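Local coordinates for pyrroline carboxylate reductase (Plasmodium falciparum, PDB 2RCY) that reduces pyrroline-5-carboxylate to proline with a nicotinamide cofactor and binds NADP, at the interface of chains A and B. Coordinates in Å, arbitrary orientation; residue numbers count along the deposited sequence, not the author numbering. Chains: chain A/B, Pyrroline carboxylate reductase.

The interface of chains A and B. Residues chain A 229-230, 233; chain B 92, 163, 167-168, 172, 253, 256-257, 260.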
# COMPACT_ATOMS: atom_id res chain seq x y z
N ILE A 229 -8.21 24.05 12.06
CA ILE A 229 -8.41 22.67 12.52
C ILE A 229 -9.07 21.78 11.46
O ILE A 229 -8.65 20.64 11.24
CB ILE A 229 -9.25 22.65 13.82
CG1 ILE A 229 -8.60 23.54 14.89
CG2 ILE A 229 -9.41 21.22 14.34
CD1 ILE A 229 -9.44 23.75 16.13
N THR A 230 -10.10 22.32 10.80
CA THR A 230 -10.87 21.59 9.79
C THR A 230 -10.01 21.19 8.59
O THR A 230 -10.18 20.11 8.02
CB THR A 230 -12.09 22.42 9.33
OG1 THR A 230 -12.98 22.59 10.43
CG2 THR A 230 -12.84 21.72 8.20
N GLY A 233 -8.23 17.93 9.42
CA GLY A 233 -9.17 16.81 9.35
C GLY A 233 -9.54 16.40 7.93
O GLY A 233 -9.70 15.22 7.64
N GLY B 92 -10.69 28.48 17.40
CA GLY B 92 -10.27 27.09 17.50
C GLY B 92 -8.90 26.93 18.13
O GLY B 92 -7.96 27.66 17.79
N THR B 163 -14.70 19.87 19.26
CA THR B 163 -14.42 20.73 18.10
C THR B 163 -14.20 19.89 16.84
O THR B 163 -14.73 20.21 15.77
CB THR B 163 -13.18 21.62 18.35
OG1 THR B 163 -13.42 22.47 19.48
CG2 THR B 163 -12.87 22.49 17.14
N GLY B 167 -17.51 21.07 15.44
CA GLY B 167 -17.06 22.24 14.68
C GLY B 167 -16.60 21.90 13.27
O GLY B 167 -17.00 22.57 12.30
N CYS B 168 -15.76 20.88 13.15
CA CYS B 168 -15.23 20.43 11.85
C CYS B 168 -16.21 19.50 11.15
O CYS B 168 -16.19 19.38 9.92
CB CYS B 168 -13.91 19.70 12.04
SG CYS B 168 -12.67 20.62 12.93
N TYR B 172 -16.88 17.15 7.07
CA TYR B 172 -16.84 15.70 6.85
C TYR B 172 -18.13 15.23 6.19
O TYR B 172 -18.10 14.42 5.27
CB TYR B 172 -16.62 14.94 8.16
CG TYR B 172 -15.48 15.42 9.03
CD1 TYR B 172 -15.58 15.41 10.42
CD2 TYR B 172 -14.29 15.89 8.46
CE1 TYR B 172 -14.54 15.86 11.22
CE2 TYR B 172 -13.24 16.34 9.26
CZ TYR B 172 -13.38 16.32 10.63
OH TYR B 172 -12.34 16.76 11.42
N ALA B 253 -7.76 16.23 13.49
CA ALA B 253 -8.32 17.54 13.83
C ALA B 253 -8.22 17.81 15.33
O ALA B 253 -7.88 18.92 15.74
CB ALA B 253 -9.76 17.63 13.35
N LYS B 256 -4.64 18.67 16.14
CA LYS B 256 -4.35 20.03 15.71
C LYS B 256 -4.93 21.06 16.68
O LYS B 256 -4.30 22.09 16.95
CB LYS B 256 -4.87 20.27 14.29
CG LYS B 256 -4.72 21.70 13.76
CD LYS B 256 -3.27 22.08 13.53
CE LYS B 256 -3.14 23.47 12.95
NZ LYS B 256 -1.76 23.75 12.50
N SER B 257 -6.12 20.77 17.20
CA SER B 257 -6.77 21.61 18.20
C SER B 257 -5.95 21.71 19.49
O SER B 257 -5.84 22.79 20.08
CB SER B 257 -8.17 21.08 18.50
OG SER B 257 -8.91 21.99 19.30
N MSE B 260 -2.52 23.80 18.80
CA MSE B 260 -2.71 25.25 18.82
C MSE B 260 -3.00 25.75 20.23
O MSE B 260 -2.70 26.90 20.56
CB MSE B 260 -3.86 25.64 17.88
CG MSE B 260 -3.65 25.24 16.43
SE MSE B 260 -5.28 25.36 15.38
CE MSE B 260 -5.32 27.29 15.10
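A:Ile229 inserts its side chain among residues of chain B, and apolar contact accounts for most of this patch. It loses 70 Å² to the partner, against 36 Å² for B:Cys168. Its two branches take different neighbours. CG1 lies anti to the carbonyl carbon (chi1 -54°), and an extended second torsion (chi2 171°) carries the terminal methyl CD1 deeper into chain B. There CD1 of A:Ile229 lies 3.7 Å from CA of B:Gly92, a residue of the NADP-binding site, with the methyl of B:Thr163 and the CB-OG arm of B:Ser257 also touching it. The stem of the same branch is touched by selenomethionine B:Met260, whose SE is 3.8 Å from CG1 of A:Ile229; the two side chains cross obliquely. The other branch, methyl CG2, turns between helix 242-260 and the turn joining helices 159-167 and 169-186. On the helix side CB of B:Ala253 is 3.7 Å from CG2 of A:Ile229, and on the other SG of B:Cys168 touches the same methyl. Aliphatic CG of B:Lys256 borders the A:Ile229 backbone, 4.0 Å from CA of A:Ile229.

Polar contact is slight. The thiol of B:Cys168 forms a weak hydrogen bond to the hydroxyl of A:Thr230, SG to OG1 3.2 Å. A thiol has one hydrogen, and a second weak bond, to the carbonyl O of B:Thr163, would compete for it.

Further along helix 229-239, A:Gly233 meets the phenol end of B:Tyr172; lacking a side chain, it presents backbone to ring atom CE2. Within chain B, O of B:Cys168 lies over the face of that ring, above its centre.

A two-fold axis relates the chains, so the same contact recurs with their roles exchanged. It involves the family's dimerisation region and is consistent with a dimer that brings helix 229-239 close to the partner's cofactor site. At its far end, the tyrosine hydroxyl OH of B:Tyr172 lies 3.8 Å from CA of A:Gly233.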